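Local coordinates for GGDEF and EAL domain-containing protein (Vibrio cholerae O1 str. 2010EL-1786, PDB 6PWK), which binds c-di-GMP as a LapD-type receptor and probably links this second messenger to biofilm formation and cell adhesion through large adhesins, at residues A17-A29 against D68-N80. Numbering follows the deposited sequence.
Sequences AYLDPVSHLGNRA and DGMVRELADRLKN. With C2E (9,9'-[(2R,3R,3aS,5S,7aR,9R,10R,10aS,12S,14aR)-3,5,10,12-tetrahydroxy-5,12-dioxidooctahydro-2H,7H-difuro[3,2-d:3',2'-j][1,3,7,9,2,8]tetraoxadiphosphacyclododecine-2,9-diyl]bis(2-amino-1,9-dihydro-6H-purin-6-one)), chain D.
S23 and R72 bring the two backbones closest, 4.5 Å between their CA atoms, where the turn joining helices 3-18 and 28-41 settles against helix 53-80. The single hydrogen bond across the contact runs from R72 NE to V22 O (3.1 Å, 143° at the hydrogen). Bends at chi2 and chi3 fold the long arginine chain back toward the turn, and P21 O lies in plane at the guanidinium edge. Beside this polar grip, the compact, branched valine V22 fits the helix surface, its CG1, anti to its own N, meeting V71 CG1 (3.7 Å) and D68 CB. A75, small enough to admit the backbone at S23, also receives L25 CD1 on its CB; the other leucine methyl, CD2, rests on the aliphatic chain of K79 at CD (3.7 Å). K79 NZ then reaches D76 OD1 in a salt bridge (2.9 Å). The turn is braced internally: D20 OD2 accepts from S23 N (2.8 Å, 172°), which makes an Asx motif, and also from S23 OG, while S23 OG receives L25 N in an ST turn; R91 pairs with the same carboxylate. This is GGDEF-domain packing that borders a c-di-GMP site: R28 NH1 and NH2 hold guanine O61 (2.8 Å) and N71 (3.0 Å), and D68 OD2 accepts a hydrogen bond from N21 of another c-di-GMP, its OD1 being hydrogen-bonded to Y59 OH.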
loop_
_atom_site.group_PDB
_atom_site.type_symbol
_atom_site.label_atom_id
_atom_site.label_comp_id
_atom_site.label_asym_id
_atom_site.label_seq_id
_atom_site.Cartn_x
_atom_site.Cartn_y
_atom_site.Cartn_z
ATOM N N ALA A 17 -21.188 15.465 11.150
ATOM C CA ALA A 17 -19.946 15.894 11.780
ATOM C C ALA A 17 -19.385 14.834 12.721
ATOM O O ALA A 17 -18.165 14.656 12.796
ATOM C CB ALA A 17 -20.169 17.207 12.529
ATOM N N TYR A 18 -20.255 14.115 13.438
ATOM C CA TYR A 18 -19.819 13.264 14.539
ATOM C C TYR A 18 -20.170 11.789 14.397
ATOM O O TYR A 18 -19.741 10.996 15.242
ATOM C CB TYR A 18 -20.398 13.778 15.865
ATOM C CG TYR A 18 -19.888 15.142 16.276
ATOM C CD1 TYR A 18 -18.559 15.494 16.072
ATOM C CD2 TYR A 18 -20.732 16.076 16.859
ATOM C CE1 TYR A 18 -18.089 16.740 16.444
ATOM C CE2 TYR A 18 -20.271 17.322 17.233
ATOM C CZ TYR A 18 -18.947 17.649 17.024
ATOM O OH TYR A 18 -18.480 18.890 17.393
ATOM N N LEU A 19 -20.925 11.388 13.377
ATOM C CA LEU A 19 -21.340 9.997 13.227
ATOM C C LEU A 19 -20.675 9.377 12.006
ATOM O O LEU A 19 -20.715 9.951 10.911
ATOM C CB LEU A 19 -22.861 9.877 13.106
ATOM C CG LEU A 19 -23.416 8.450 13.115
ATOM C CD1 LEU A 19 -23.530 7.929 14.541
ATOM C CD2 LEU A 19 -24.756 8.374 12.400
ATOM N N ASP A 20 -20.072 8.208 12.198
ATOM C CA ASP A 20 -19.497 7.455 11.090
ATOM C C ASP A 20 -20.594 6.654 10.397
ATOM O O ASP A 20 -21.260 5.844 11.052
ATOM C CB ASP A 20 -18.398 6.525 11.590
ATOM C CG ASP A 20 -17.947 5.535 10.535
ATOM O OD1 ASP A 20 -17.327 5.963 9.539
ATOM O OD2 ASP A 20 -18.211 4.326 10.703
ATOM N N PRO A 21 -20.817 6.846 9.094
ATOM C CA PRO A 21 -21.951 6.170 8.439
ATOM C C PRO A 21 -21.857 4.654 8.447
ATOM O O PRO A 21 -22.892 3.979 8.525
ATOM C CB PRO A 21 -21.909 6.728 7.009
ATOM C CG PRO A 21 -21.162 8.017 7.120
ATOM C CD PRO A 21 -20.146 7.802 8.198
ATOM N N VAL A 22 -20.650 4.093 8.369
ATOM C CA VAL A 22 -20.509 2.641 8.271
ATOM C C VAL A 22 -20.896 1.977 9.588
ATOM O O VAL A 22 -21.822 1.159 9.644
ATOM C CB VAL A 22 -19.077 2.265 7.855
ATOM C CG1 VAL A 22 -18.979 0.770 7.589
ATOM C CG2 VAL A 22 -18.653 3.062 6.632
ATOM N N SER A 23 -20.193 2.321 10.666
ATOM C CA SER A 23 -20.414 1.670 11.952
ATOM C C SER A 23 -21.662 2.171 12.666
ATOM O O SER A 23 -22.129 1.508 13.597
ATOM C CB SER A 23 -19.199 1.874 12.859
ATOM O OG SER A 23 -19.004 3.249 13.145
ATOM N N HIS A 24 -22.204 3.317 12.255
ATOM C CA HIS A 24 -23.285 3.989 12.976
ATOM C C HIS A 24 -22.897 4.267 14.427
ATOM O O HIS A 24 -23.750 4.310 15.318
ATOM C CB HIS A 24 -24.596 3.196 12.909
ATOM C CG HIS A 24 -25.818 4.036 13.111
ATOM N ND1 HIS A 24 -26.317 4.869 12.132
ATOM C CD2 HIS A 24 -26.636 4.180 14.180
ATOM C CE1 HIS A 24 -27.393 5.486 12.588
ATOM N NE2 HIS A 24 -27.608 5.086 13.828
ATOM N N LEU A 25 -21.602 4.442 14.670
ATOM C CA LEU A 25 -21.059 4.878 15.946
ATOM C C LEU A 25 -20.493 6.282 15.784
ATOM O O LEU A 25 -20.482 6.849 14.689
ATOM C CB LEU A 25 -19.982 3.907 16.438
ATOM C CG LEU A 25 -20.410 2.506 16.868
ATOM C CD1 LEU A 25 -19.185 1.648 17.143
ATOM C CD2 LEU A 25 -21.300 2.580 18.098
ATOM N N GLY A 26 -20.018 6.848 16.889
ATOM C CA GLY A 26 -19.314 8.111 16.806
ATOM C C GLY A 26 -18.043 7.976 15.991
ATOM O O GLY A 26 -17.392 6.930 15.984
ATOM N N ASN A 27 -17.699 9.039 15.272
ATOM C CA ASN A 27 -16.475 9.031 14.482
ATOM C C ASN A 27 -15.302 9.441 15.373
ATOM O O ASN A 27 -15.418 9.520 16.599
ATOM C CB ASN A 27 -16.624 9.925 13.251
ATOM C CG ASN A 27 -16.917 11.373 13.599
ATOM O OD1 ASN A 27 -16.897 11.769 14.764
ATOM N ND2 ASN A 27 -17.184 12.176 12.577
ATOM N N ARG A 28 -14.150 9.710 14.756
ATOM C CA ARG A 28 -12.967 10.057 15.533
ATOM C C ARG A 28 -13.130 11.408 16.221
ATOM O O ARG A 28 -12.732 11.570 17.380
ATOM C CB ARG A 28 -11.733 10.055 14.630
ATOM C CG ARG A 28 -10.435 10.360 15.353
ATOM C CD ARG A 28 -9.252 10.348 14.400
ATOM N NE ARG A 28 -7.997 10.592 15.104
ATOM C CZ ARG A 28 -7.293 9.648 15.721
ATOM N NH1 ARG A 28 -7.723 8.394 15.723
ATOM N NH2 ARG A 28 -6.162 9.958 16.339
ATOM N N ALA A 29 -13.718 12.386 15.526
ATOM C CA ALA A 29 -13.910 13.704 16.123
ATOM C C ALA A 29 -14.862 13.639 17.311
ATOM O O ALA A 29 -14.671 14.346 18.308
ATOM C CB ALA A 29 -14.427 14.686 15.073
ATOM N N ASP A 68 -17.905 -3.572 5.070
ATOM C CA ASP A 68 -18.756 -2.602 5.753
ATOM C C ASP A 68 -19.812 -3.296 6.599
ATOM O O ASP A 68 -20.124 -2.849 7.710
ATOM C CB ASP A 68 -19.414 -1.667 4.738
ATOM C CG ASP A 68 -18.425 -0.723 4.084
ATOM O OD1 ASP A 68 -17.204 -0.947 4.226
ATOM O OD2 ASP A 68 -18.870 0.244 3.434
ATOM N N GLY A 69 -20.377 -4.395 6.088
ATOM C CA GLY A 69 -21.351 -5.145 6.866
ATOM C C GLY A 69 -20.775 -5.715 8.147
ATOM O O GLY A 69 -21.469 -5.791 9.165
ATOM N N MET A 70 -19.504 -6.120 8.121
ATOM C CA MET A 70 -18.875 -6.645 9.328
ATOM C C MET A 70 -18.571 -5.529 10.321
ATOM O O MET A 70 -18.673 -5.727 11.538
ATOM C CB MET A 70 -17.599 -7.408 8.971
ATOM C CG MET A 70 -16.959 -8.114 10.150
ATOM S SD MET A 70 -18.104 -9.251 10.953
ATOM C CE MET A 70 -17.330 -10.818 10.578
ATOM N N VAL A 71 -18.190 -4.351 9.819
ATOM C CA VAL A 71 -17.995 -3.197 10.693
ATOM C C VAL A 71 -19.297 -2.851 11.402
ATOM O O VAL A 71 -19.322 -2.610 12.615
ATOM C CB VAL A 71 -17.453 -2.000 9.892
ATOM C CG1 VAL A 71 -17.549 -0.724 10.712
ATOM C CG2 VAL A 71 -16.017 -2.251 9.469
ATOM N N ARG A 72 -20.400 -2.822 10.651
ATOM C CA ARG A 72 -21.704 -2.564 11.254
ATOM C C ARG A 72 -22.079 -3.656 12.248
ATOM O O ARG A 72 -22.592 -3.366 13.335
ATOM C CB ARG A 72 -22.769 -2.445 10.165
ATOM C CG ARG A 72 -24.199 -2.479 10.684
ATOM C CD ARG A 72 -24.519 -1.263 11.533
ATOM N NE ARG A 72 -24.455 -0.027 10.761
ATOM C CZ ARG A 72 -25.440 0.418 9.989
ATOM N NH1 ARG A 72 -26.564 -0.277 9.880
ATOM N NH2 ARG A 72 -25.297 1.555 9.322
ATOM N N GLU A 73 -21.833 -4.919 11.889
ATOM C CA GLU A 73 -22.153 -6.024 12.787
ATOM C C GLU A 73 -21.383 -5.902 14.096
ATOM O O GLU A 73 -21.977 -5.916 15.180
ATOM C CB GLU A 73 -21.859 -7.360 12.104
ATOM C CG GLU A 73 -22.109 -8.589 12.974
ATOM C CD GLU A 73 -23.573 -8.997 13.038
ATOM O OE1 GLU A 73 -24.452 -8.109 13.027
ATOM O OE2 GLU A 73 -23.844 -10.215 13.094
ATOM N N LEU A 74 -20.057 -5.769 14.015
ATOM C CA LEU A 74 -19.260 -5.583 15.223
ATOM C C LEU A 74 -19.714 -4.351 15.995
ATOM O O LEU A 74 -19.781 -4.374 17.228
ATOM C CB LEU A 74 -17.777 -5.483 14.866
ATOM C CG LEU A 74 -16.808 -5.121 15.996
ATOM C CD1 LEU A 74 -16.972 -6.053 17.186
ATOM C CD2 LEU A 74 -15.375 -5.149 15.492
ATOM N N ALA A 75 -20.047 -3.271 15.285
ATOM C CA ALA A 75 -20.541 -2.072 15.952
ATOM C C ALA A 75 -21.882 -2.333 16.625
ATOM O O ALA A 75 -22.079 -1.988 17.796
ATOM C CB ALA A 75 -20.653 -0.922 14.953
ATOM N N ASP A 76 -22.820 -2.947 15.896
ATOM C CA ASP A 76 -24.120 -3.267 16.479
ATOM C C ASP A 76 -23.975 -4.208 17.668
ATOM O O ASP A 76 -24.611 -4.013 18.709
ATOM C CB ASP A 76 -25.040 -3.888 15.425
ATOM C CG ASP A 76 -25.514 -2.882 14.396
ATOM O OD1 ASP A 76 -25.427 -1.667 14.665
ATOM O OD2 ASP A 76 -25.982 -3.308 13.319
ATOM N N ARG A 77 -23.146 -5.245 17.527
ATOM C CA ARG A 77 -22.954 -6.181 18.628
ATOM C C ARG A 77 -22.270 -5.507 19.812
ATOM O O ARG A 77 -22.589 -5.795 20.971
ATOM C CB ARG A 77 -22.144 -7.387 18.154
ATOM C CG ARG A 77 -22.805 -8.179 17.039
ATOM C CD ARG A 77 -24.012 -8.951 17.535
ATOM N NE ARG A 77 -24.560 -9.815 16.494
ATOM C CZ ARG A 77 -25.600 -10.621 16.667
ATOM N NH1 ARG A 77 -26.210 -10.674 17.843
ATOM N NH2 ARG A 77 -26.032 -11.373 15.664
ATOM N N LEU A 78 -21.330 -4.600 19.538
ATOM C CA LEU A 78 -20.591 -3.960 20.622
ATOM C C LEU A 78 -21.461 -2.967 21.379
ATOM O O LEU A 78 -21.410 -2.906 22.611
ATOM C CB LEU A 78 -19.343 -3.268 20.066
ATOM C CG LEU A 78 -18.336 -2.704 21.068
ATOM C CD1 LEU A 78 -17.815 -3.803 21.979
ATOM C CD2 LEU A 78 -17.188 -2.021 20.339
ATOM N N LYS A 79 -22.276 -2.188 20.661
ATOM C CA LYS A 79 -23.009 -1.107 21.312
ATOM C C LYS A 79 -24.247 -1.617 22.040
ATOM O O LYS A 79 -24.568 -1.133 23.131
ATOM C CB LYS A 79 -23.376 -0.028 20.289
ATOM C CG LYS A 79 -24.397 -0.437 19.242
ATOM C CD LYS A 79 -24.322 0.477 18.031
ATOM C CE LYS A 79 -25.510 0.276 17.110
ATOM N NZ LYS A 79 -25.312 0.962 15.803
ATOM N N ASN A 80 -24.951 -2.599 21.468
ATOM C CA ASN A 80 -26.139 -3.121 22.134
ATOM C C ASN A 80 -25.775 -3.899 23.391
ATOM O O ASN A 80 -26.597 -4.015 24.308
ATOM C CB ASN A 80 -26.946 -3.990 21.172
ATOM C CG ASN A 80 -28.335 -3.435 20.918
ATOM O OD1 ASN A 80 -28.505 -2.478 20.162
ATOM N ND2 ASN A 80 -29.336 -4.028 21.558
HETATM P P1 C2E D . 2.200 9.147 16.867
HETATM O O2P C2E D . 1.846 8.324 15.653
HETATM O O1P C2E D . 3.691 9.269 16.798
HETATM O "O5'" C2E D . 1.717 10.704 16.785
HETATM C "C5'" C2E D . 2.384 11.668 17.534
HETATM C "C4'" C2E D . 1.610 12.958 17.177
HETATM O "O4'" C2E D . 1.702 13.166 15.893
HETATM C "C3'" C2E D . 0.119 12.593 17.322
HETATM O "O3'" C2E D . -0.341 12.803 18.571
HETATM C "C2'" C2E D . -0.593 13.501 16.299
HETATM O "O2'" C2E D . -1.097 14.737 16.966
HETATM C "C1'" C2E D . 0.330 13.891 15.458
HETATM N N9 C2E D . -0.022 13.642 14.082
HETATM C C8 C2E D . 0.259 12.316 14.146
HETATM N N7 C2E D . -0.010 11.811 12.916
HETATM C C5 C2E D . -0.434 12.798 12.120
HETATM C C6 C2E D . -0.888 12.878 10.642
HETATM O O6 C2E D . -0.911 11.920 9.943
HETATM N N1 C2E D . -1.299 14.129 10.060
HETATM C C2 C2E D . -1.294 15.335 10.858
HETATM N N2 C2E D . -1.689 16.654 10.375
HETATM N N3 C2E D . -0.863 15.231 12.244
HETATM C C4 C2E D . -0.433 13.937 12.854
HETATM P P11 C2E D . -1.851 12.137 18.805
HETATM O O21 C2E D . -2.900 12.305 17.728
HETATM O O11 C2E D . -2.435 12.865 19.985
HETATM O O5A C2E D . -1.535 10.608 19.358
HETATM C C5A C2E D . -0.267 10.399 19.921
HETATM C C4A C2E D . -0.041 8.945 20.022
HETATM O O4A C2E D . -1.147 8.324 20.352
HETATM C C3A C2E D . 0.402 8.372 18.506
HETATM O O3A C2E D . 1.890 8.420 18.321
HETATM C C2A C2E D . 0.031 7.212 18.468
HETATM O O2A C2E D . 1.109 6.338 19.055
HETATM C C1A C2E D . -1.316 7.183 19.372
HETATM N N91 C2E D . -2.406 7.326 18.646
HETATM C C81 C2E D . -3.045 8.453 18.289
HETATM N N71 C2E D . -4.114 8.077 17.567
HETATM C C51 C2E D . -4.124 6.747 17.493
HETATM C C61 C2E D . -5.076 5.765 16.818
HETATM O O61 C2E D . -6.002 6.198 16.232
HETATM N N11 C2E D . -4.871 4.348 16.881
HETATM C C21 C2E D . -3.737 3.827 17.597
HETATM N N21 C2E D . -3.510 2.390 17.671
HETATM N N31 C2E D . -2.829 4.779 18.243
HETATM C C41 C2E D . -3.054 6.260 18.171
#